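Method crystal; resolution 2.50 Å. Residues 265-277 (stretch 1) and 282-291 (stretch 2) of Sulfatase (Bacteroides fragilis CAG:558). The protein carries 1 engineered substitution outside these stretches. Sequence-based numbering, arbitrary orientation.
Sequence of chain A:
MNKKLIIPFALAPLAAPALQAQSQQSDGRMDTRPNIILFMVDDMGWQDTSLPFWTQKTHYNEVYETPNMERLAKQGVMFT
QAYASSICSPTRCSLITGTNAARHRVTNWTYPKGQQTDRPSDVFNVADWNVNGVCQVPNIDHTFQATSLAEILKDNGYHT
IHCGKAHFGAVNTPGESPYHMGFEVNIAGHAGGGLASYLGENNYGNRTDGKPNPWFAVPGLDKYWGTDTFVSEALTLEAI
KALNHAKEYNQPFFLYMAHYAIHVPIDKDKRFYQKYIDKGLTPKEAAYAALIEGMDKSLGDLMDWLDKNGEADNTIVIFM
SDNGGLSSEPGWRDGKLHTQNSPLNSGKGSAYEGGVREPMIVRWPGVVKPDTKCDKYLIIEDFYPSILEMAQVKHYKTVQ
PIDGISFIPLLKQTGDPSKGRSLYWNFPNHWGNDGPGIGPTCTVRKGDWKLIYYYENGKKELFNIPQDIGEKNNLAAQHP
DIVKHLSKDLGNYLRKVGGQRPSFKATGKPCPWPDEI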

ATOM      1  N   PRO A 265      18.738  -9.668 -20.134  1.00 24.09           N
ATOM      2  CA  PRO A 265      19.384  -9.814 -21.448  1.00 18.20           C
ATOM      3  C   PRO A 265      19.191  -8.561 -22.298  1.00 22.28           C
ATOM      4  O   PRO A 265      18.175  -7.876 -22.141  1.00 19.57           O
ATOM      5  CB  PRO A 265      18.652 -11.001 -22.055  1.00 15.33           C
ATOM      6  CG  PRO A 265      17.266 -10.869 -21.506  1.00 13.15           C
ATOM      7  CD  PRO A 265      17.432 -10.360 -20.096  1.00 16.41           C
ATOM      8  N   ILE A 266      20.134  -8.273 -23.190  1.00 16.85           N
ATOM      9  CA  ILE A 266      20.108  -7.013 -23.953  1.00 17.93           C
ATOM     10  C   ILE A 266      19.254  -7.276 -25.192  1.00 22.51           C
ATOM     11  O   ILE A 266      19.748  -7.512 -26.297  1.00 23.46           O
ATOM     12  CB  ILE A 266      21.521  -6.520 -24.295  1.00 17.35           C
ATOM     13  CG1 ILE A 266      22.429  -6.553 -23.056  1.00 16.89           C
ATOM     14  CG2 ILE A 266      21.476  -5.122 -24.913  1.00 16.03           C
ATOM     15  CD1 ILE A 266      21.902  -5.749 -21.865  1.00 15.77           C
ATOM     16  N   ASP A 267      17.931  -7.216 -25.007  1.00 19.71           N
ATOM     17  CA  ASP A 267      17.012  -7.363 -26.135  1.00 20.69           C
ATOM     18  C   ASP A 267      17.100  -6.157 -27.064  1.00 24.36           C
ATOM     19  O   ASP A 267      17.421  -5.045 -26.642  1.00 25.66           O
ATOM     20  CB  ASP A 267      15.575  -7.517 -25.643  1.00 22.49           C
ATOM     21  CG  ASP A 267      15.308  -8.877 -25.001  1.00 22.75           C
ATOM     22  OD1 ASP A 267      15.917  -9.879 -25.430  1.00 28.56           O
ATOM     23  OD2 ASP A 267      14.484  -8.944 -24.061  1.00 26.39           O
ATOM     24  N   LYS A 268      16.795  -6.378 -28.339  1.00 27.21           N
ATOM     25  CA  LYS A 268      16.857  -5.301 -29.322  1.00 24.85           C
ATOM     26  C   LYS A 268      15.581  -4.471 -29.290  1.00 26.85           C
ATOM     27  O   LYS A 268      14.472  -5.010 -29.355  1.00 29.44           O
ATOM     28  CB  LYS A 268      17.069  -5.853 -30.732  1.00 27.53           C
ATOM     29  CG  LYS A 268      18.501  -6.281 -31.022  1.00 29.87           C
ATOM     30  CD  LYS A 268      18.536  -7.499 -31.921  1.00 33.42           C
ATOM     31  CE  LYS A 268      19.838  -8.262 -31.751  1.00 26.24           C
ATOM     32  NZ  LYS A 268      20.702  -7.982 -32.919  1.00 37.59           N
ATOM     33  N   ASP A 269      15.743  -3.160 -29.193  1.00 24.09           N
ATOM     34  CA  ASP A 269      14.643  -2.215 -29.306  1.00 18.50           C
ATOM     35  C   ASP A 269      14.637  -1.709 -30.742  1.00 20.63           C
ATOM     36  O   ASP A 269      15.486  -0.893 -31.126  1.00 22.60           O
ATOM     37  CB  ASP A 269      14.811  -1.081 -28.296  1.00 21.50           C
ATOM     38  CG  ASP A 269      13.581  -0.183 -28.195  1.00 23.65           C
ATOM     39  OD1 ASP A 269      12.731  -0.185 -29.117  1.00 25.99           O
ATOM     40  OD2 ASP A 269      13.467   0.537 -27.182  1.00 22.02           O
ATOM     41  N   LYS A 270      13.692  -2.212 -31.538  1.00 19.17           N
ATOM     42  CA  LYS A 270      13.629  -1.858 -32.954  1.00 19.70           C
ATOM     43  C   LYS A 270      13.531  -0.348 -33.177  1.00 22.95           C
ATOM     44  O   LYS A 270      13.974   0.137 -34.225  1.00 24.86           O
ATOM     45  CB  LYS A 270      12.453  -2.577 -33.624  1.00 16.06           C
ATOM     46  CG  LYS A 270      11.108  -2.377 -32.899  1.00 32.22           C
ATOM     47  CD  LYS A 270      10.008  -3.332 -33.389  1.00 35.36           C
ATOM     48  CE  LYS A 270       8.616  -2.768 -33.110  1.00 35.32           C
ATOM     49  NZ  LYS A 270       7.549  -3.677 -33.619  1.00 41.39           N
ATOM     50  N   ARG A 271      12.997   0.406 -32.205  1.00 18.48           N
ATOM     51  CA  ARG A 271      12.913   1.857 -32.341  1.00 20.18           C
ATOM     52  C   ARG A 271      14.273   2.495 -32.599  1.00 19.86           C
ATOM     53  O   ARG A 271      14.355   3.550 -33.235  1.00 25.50           O
ATOM     54  CB  ARG A 271      12.294   2.465 -31.087  1.00 19.16           C
ATOM     55  CG  ARG A 271      10.886   1.992 -30.831  1.00 22.46           C
ATOM     56  CD  ARG A 271      10.286   2.682 -29.625  1.00 19.26           C
ATOM     57  NE  ARG A 271      10.884   2.199 -28.384  1.00 21.92           N
ATOM     58  CZ  ARG A 271      10.628   2.714 -27.188  1.00 19.99           C
ATOM     59  NH1 ARG A 271       9.775   3.722 -27.064  1.00 22.68           N
ATOM     60  NH2 ARG A 271      11.217   2.219 -26.123  1.00 17.26           N
ATOM     61  N   PHE A 272      15.349   1.891 -32.123  1.00 21.36           N
ATOM     62  CA  PHE A 272      16.651   2.529 -32.226  1.00 26.22           C
ATOM     63  C   PHE A 272      17.741   1.620 -32.762  1.00 24.32           C
ATOM     64  O   PHE A 272      18.816   2.120 -33.121  1.00 24.85           O
ATOM     65  CB  PHE A 272      17.085   3.069 -30.853  1.00 23.24           C
ATOM     66  CG  PHE A 272      15.960   3.667 -30.060  1.00 22.73           C
ATOM     67  CD1 PHE A 272      15.415   4.895 -30.424  1.00 23.64           C
ATOM     68  CD2 PHE A 272      15.442   3.008 -28.959  1.00 22.87           C
ATOM     69  CE1 PHE A 272      14.370   5.456 -29.695  1.00 16.38           C
ATOM     70  CE2 PHE A 272      14.398   3.563 -28.217  1.00 21.59           C
ATOM     71  CZ  PHE A 272      13.869   4.790 -28.584  1.00 20.80           C
ATOM     72  N   TYR A 273      17.496   0.315 -32.835  1.00 23.43           N
ATOM     73  CA  TYR A 273      18.578  -0.632 -33.065  1.00 25.85           C
ATOM     74  C   TYR A 273      19.298  -0.350 -34.379  1.00 26.79           C
ATOM     75  O   TYR A 273      20.521  -0.169 -34.400  1.00 27.59           O
ATOM     76  CB  TYR A 273      18.025  -2.047 -33.036  1.00 21.80           C
ATOM     77  CG  TYR A 273      19.035  -3.077 -33.419  1.00 22.39           C
ATOM     78  CD1 TYR A 273      20.003  -3.497 -32.515  1.00 23.40           C
ATOM     79  CD2 TYR A 273      19.019  -3.641 -34.681  1.00 25.87           C
ATOM     80  CE1 TYR A 273      20.933  -4.446 -32.865  1.00 24.51           C
ATOM     81  CE2 TYR A 273      19.938  -4.599 -35.040  1.00 26.75           C
ATOM     82  CZ  TYR A 273      20.893  -4.998 -34.131  1.00 25.02           C
ATOM     83  OH  TYR A 273      21.798  -5.955 -34.502  1.00 23.68           O
ATOM     84  N   GLN A 274      18.551  -0.287 -35.486  1.00 23.97           N
ATOM     85  CA  GLN A 274      19.173  -0.166 -36.801  1.00 24.47           C
ATOM     86  C   GLN A 274      19.962   1.128 -36.942  1.00 25.54           C
ATOM     87  O   GLN A 274      20.973   1.165 -37.656  1.00 24.14           O
ATOM     88  CB  GLN A 274      18.115  -0.267 -37.908  1.00 27.74           C
ATOM     89  CG  GLN A 274      18.698  -0.412 -39.313  1.00 19.23           C
ATOM     90  CD  GLN A 274      19.644  -1.601 -39.424  1.00 25.15           C
ATOM     91  OE1 GLN A 274      19.312  -2.720 -39.025  1.00 24.78           O
ATOM     92  NE2 GLN A 274      20.832  -1.359 -39.958  1.00 23.26           N
ATOM     93  N   LYS A 275      19.530   2.195 -36.268  1.00 24.49           N
ATOM     94  CA  LYS A 275      20.281   3.442 -36.345  1.00 25.91           C
ATOM     95  C   LYS A 275      21.728   3.244 -35.892  1.00 27.69           C
ATOM     96  O   LYS A 275      22.664   3.739 -36.535  1.00 26.60           O
ATOM     97  CB  LYS A 275      19.588   4.528 -35.518  1.00 24.20           C
ATOM     98  CG  LYS A 275      20.388   5.840 -35.461  1.00 27.75           C
ATOM     99  CD  LYS A 275      19.692   6.906 -34.615  1.00 29.01           C
ATOM    100  CE  LYS A 275      19.445   6.438 -33.191  1.00 26.72           C
ATOM    101  NZ  LYS A 275      18.891   7.561 -32.363  1.00 27.34           N
ATOM    102  N   TYR A 276      21.937   2.500 -34.802  1.00 26.59           N
ATOM    103  CA  TYR A 276      23.300   2.305 -34.315  1.00 25.96           C
ATOM    104  C   TYR A 276      24.081   1.348 -35.204  1.00 24.15           C
ATOM    105  O   TYR A 276      25.297   1.512 -35.375  1.00 26.04           O
ATOM    106  CB  TYR A 276      23.277   1.820 -32.863  1.00 21.90           C
ATOM    107  CG  TYR A 276      22.766   2.887 -31.936  1.00 24.41           C
ATOM    108  CD1 TYR A 276      23.567   3.973 -31.609  1.00 19.35           C
ATOM    109  CD2 TYR A 276      21.470   2.838 -31.419  1.00 25.51           C
ATOM    110  CE1 TYR A 276      23.112   4.970 -30.776  1.00 23.92           C
ATOM    111  CE2 TYR A 276      20.993   3.851 -30.571  1.00 23.72           C
ATOM    112  CZ  TYR A 276      21.827   4.916 -30.261  1.00 25.02           C
ATOM    113  OH  TYR A 276      21.410   5.937 -29.437  1.00 26.81           O
ATOM    114  N   ILE A 277      23.407   0.350 -35.773  1.00 21.72           N
ATOM    115  CA  ILE A 277      24.053  -0.505 -36.759  1.00 26.28           C
ATOM    116  C   ILE A 277      24.540   0.338 -37.928  1.00 26.61           C
ATOM    117  O   ILE A 277      25.607   0.079 -38.499  1.00 27.50           O
ATOM    118  CB  ILE A 277      23.094  -1.624 -37.220  1.00 28.72           C
ATOM    119  CG1 ILE A 277      22.744  -2.568 -36.065  1.00 25.13           C
ATOM    120  CG2 ILE A 277      23.717  -2.436 -38.330  1.00 20.04           C
ATOM    121  CD1 ILE A 277      23.863  -3.544 -35.709  1.00 20.07           C
TER
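Stretch 2, residues 282-291: TPKEAAYAAL

Stretch 2 is helical from P283 to L291, with phi from -74° to -53° and psi from -51° to -32° and an unbroken i-to-i+4 ladder from A286 N to T282 O (2.7 Å) through L291 N to A287 O (3.0 Å). T282 precedes it as N-cap: its OG1 accepts a weak capping bond from E285 N at 3.3 Å. The axis of this helix passes 8.2 Å from that of helix 273-277, and the N-to-C directions differ by 131°, so the two run obliquely antiparallel. The register agrees for the helix: CA of F272 lies 5.2 Å from CA of A290, and CA of Y276 lies 5.0 Å from CA of A286, the partner number falling as stretch 1 advances. The preceding loop runs the other way, CA of K268 lying 5.1 Å from CA of A287. Such short spacings are compatible with the alanines that stretch 2 presents here.

Apolar packing accounts for most of the direct contacts. A286 CB meets Y276 CB at 3.7 Å, Y273 CE1 at 3.8 Å and I277 CD1 at 3.6 Å. A289 CB sits over one face of the Y276 ring, 3.4 Å from the centroid of the Y276 ring and 5° off its normal, a CH-pi contact. F272 CB approaches A290 CB at 3.9 Å. Further back in stretch 1, I266 points toward the helix, its CG2 lying 3.7 Å from both A287 CB and L291 CD1. At the helix start, P283 CB lies 3.5 Å from Y273 OH, a hydroxyl that accepts from K268 NZ at 2.8 Å.

No direct hydrogen bond crosses between the stretches; water supplies the polar links. Water 1 donates to D267 O (2.7 Å) and A287 O (2.8 Å) and accepts from D269 N (2.9 Å), tying the loop to the helix backbone. Water 2 donates to Y276 OH (2.7 Å) and A289 O (2.8 Å). In all, the contact buries 676 Å², both sides summed.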

ATOM      1  N   THR A 282      28.885  -2.744 -33.576  1.00 23.15           N
ATOM      2  CA  THR A 282      28.610  -4.166 -33.604  1.00 22.11           C
ATOM      3  C   THR A 282      27.200  -4.422 -33.077  1.00 23.52           C
ATOM      4  O   THR A 282      26.655  -3.601 -32.338  1.00 24.88           O
ATOM      5  CB  THR A 282      29.627  -4.897 -32.750  1.00 20.64           C
ATOM      6  OG1 THR A 282      29.358  -4.583 -31.377  1.00 25.92           O
ATOM      7  CG2 THR A 282      31.034  -4.440 -33.105  1.00 14.80           C
ATOM      8  N   PRO A 283      26.579  -5.543 -33.457  1.00 26.68           N
ATOM      9  CA  PRO A 283      25.196  -5.797 -33.008  1.00 22.41           C
ATOM     10  C   PRO A 283      25.019  -5.735 -31.502  1.00 25.75           C
ATOM     11  O   PRO A 283      24.073  -5.095 -31.019  1.00 27.66           O
ATOM     12  CB  PRO A 283      24.912  -7.198 -33.558  1.00 19.66           C
ATOM     13  CG  PRO A 283      25.780  -7.306 -34.757  1.00 19.53           C
ATOM     14  CD  PRO A 283      27.049  -6.564 -34.409  1.00 22.06           C
ATOM     15  N   LYS A 284      25.907  -6.392 -30.749  1.00 23.88           N
ATOM     16  CA  LYS A 284      25.873  -6.312 -29.292  1.00 20.73           C
ATOM     17  C   LYS A 284      25.871  -4.862 -28.828  1.00 21.96           C
ATOM     18  O   LYS A 284      25.043  -4.461 -27.999  1.00 21.67           O
ATOM     19  CB  LYS A 284      27.071  -7.053 -28.697  1.00 19.24           C
ATOM     20  CG  LYS A 284      26.982  -8.552 -28.756  1.00 19.53           C
ATOM     21  CD  LYS A 284      28.242  -9.163 -28.169  1.00 19.97           C
ATOM     22  CE  LYS A 284      28.186 -10.672 -28.171  1.00 18.57           C
ATOM     23  NZ  LYS A 284      28.248 -11.189 -29.542  1.00 20.66           N
ATOM     24  N   GLU A 285      26.773  -4.048 -29.379  1.00 18.41           N
ATOM     25  CA  GLU A 285      26.851  -2.662 -28.926  1.00 21.96           C
ATOM     26  C   GLU A 285      25.677  -1.829 -29.450  1.00 22.01           C
ATOM     27  O   GLU A 285      25.224  -0.905 -28.767  1.00 19.24           O
ATOM     28  CB  GLU A 285      28.201  -2.049 -29.326  1.00 21.91           C
ATOM     29  CG  GLU A 285      29.430  -2.693 -28.646  1.00 21.90           C
ATOM     30  CD  GLU A 285      29.368  -2.683 -27.116  1.00 25.02           C
ATOM     31  OE1 GLU A 285      29.540  -1.598 -26.504  1.00 23.82           O
ATOM     32  OE2 GLU A 285      29.146  -3.765 -26.519  1.00 20.48           O
ATOM     33  N   ALA A 286      25.154  -2.142 -30.637  1.00 18.65           N
ATOM     34  CA  ALA A 286      23.961  -1.442 -31.097  1.00 22.52           C
ATOM     35  C   ALA A 286      22.763  -1.738 -30.194  1.00 25.07           C
ATOM     36  O   ALA A 286      21.954  -0.845 -29.923  1.00 23.47           O
ATOM     37  CB  ALA A 286      23.643  -1.808 -32.543  1.00 23.50           C
ATOM     38  N   ALA A 287      22.630  -2.980 -29.713  1.00 19.81           N
ATOM     39  CA  ALA A 287      21.543  -3.275 -28.782  1.00 20.18           C
ATOM     40  C   ALA A 287      21.741  -2.553 -27.446  1.00 24.21           C
ATOM     41  O   ALA A 287      20.771  -2.068 -26.846  1.00 21.11           O
ATOM     42  CB  ALA A 287      21.406  -4.783 -28.573  1.00 14.55           C
ATOM     43  N   TYR A 288      22.981  -2.472 -26.952  1.00 19.70           N
ATOM     44  CA  TYR A 288      23.207  -1.732 -25.715  1.00 20.65           C
ATOM     45  C   TYR A 288      22.840  -0.263 -25.897  1.00 21.12           C
ATOM     46  O   TYR A 288      22.065   0.298 -25.113  1.00 25.78           O
ATOM     47  CB  TYR A 288      24.664  -1.883 -25.255  1.00 20.45           C
ATOM     48  CG  TYR A 288      24.904  -1.628 -23.766  1.00 23.46           C
ATOM     49  CD1 TYR A 288      24.357  -2.465 -22.790  1.00 23.21           C
ATOM     50  CD2 TYR A 288      25.695  -0.564 -23.339  1.00 18.39           C
ATOM     51  CE1 TYR A 288      24.584  -2.236 -21.421  1.00 18.41           C
ATOM     52  CE2 TYR A 288      25.926  -0.331 -21.982  1.00 21.11           C
ATOM     53  CZ  TYR A 288      25.364  -1.170 -21.030  1.00 21.29           C
ATOM     54  OH  TYR A 288      25.596  -0.933 -19.695  1.00 19.00           O
ATOM     55  N   ALA A 289      23.372   0.367 -26.948  1.00 18.11           N
ATOM     56  CA  ALA A 289      23.056   1.764 -27.242  1.00 19.43           C
ATOM     57  C   ALA A 289      21.554   1.997 -27.316  1.00 22.67           C
ATOM     58  O   ALA A 289      21.053   3.036 -26.863  1.00 21.00           O
ATOM     59  CB  ALA A 289      23.714   2.181 -28.557  1.00 18.58           C
ATOM     60  N   ALA A 290      20.819   1.031 -27.881  1.00 18.76           N
ATOM     61  CA  ALA A 290      19.379   1.172 -28.014  1.00 16.14           C
ATOM     62  C   ALA A 290      18.683   1.091 -26.656  1.00 19.52           C
ATOM     63  O   ALA A 290      17.705   1.812 -26.414  1.00 17.87           O
ATOM     64  CB  ALA A 290      18.848   0.120 -28.985  1.00 15.33           C
ATOM     65  N   LEU A 291      19.177   0.239 -25.745  1.00 18.13           N
ATOM     66  CA  LEU A 291      18.648   0.236 -24.380  1.00 17.79           C
ATOM     67  C   LEU A 291      18.879   1.582 -23.708  1.00 18.81           C
ATOM     68  O   LEU A 291      17.989   2.113 -23.037  1.00 15.02           O
ATOM     69  CB  LEU A 291      19.298  -0.866 -23.548  1.00 14.32           C
ATOM     70  CG  LEU A 291      18.886  -2.297 -23.854  1.00 20.76           C
ATOM     71  CD1 LEU A 291      19.248  -3.258 -22.685  1.00 16.21           C
ATOM     72  CD2 LEU A 291      17.407  -2.326 -24.183  1.00 17.58           C
TER
HETATM   73  O   HOH W   1      18.062  -2.602 -27.487  1.00 18.61           O
HETATM   74  O   HOH W   2      22.469   5.444 -26.956  1.00 16.92           O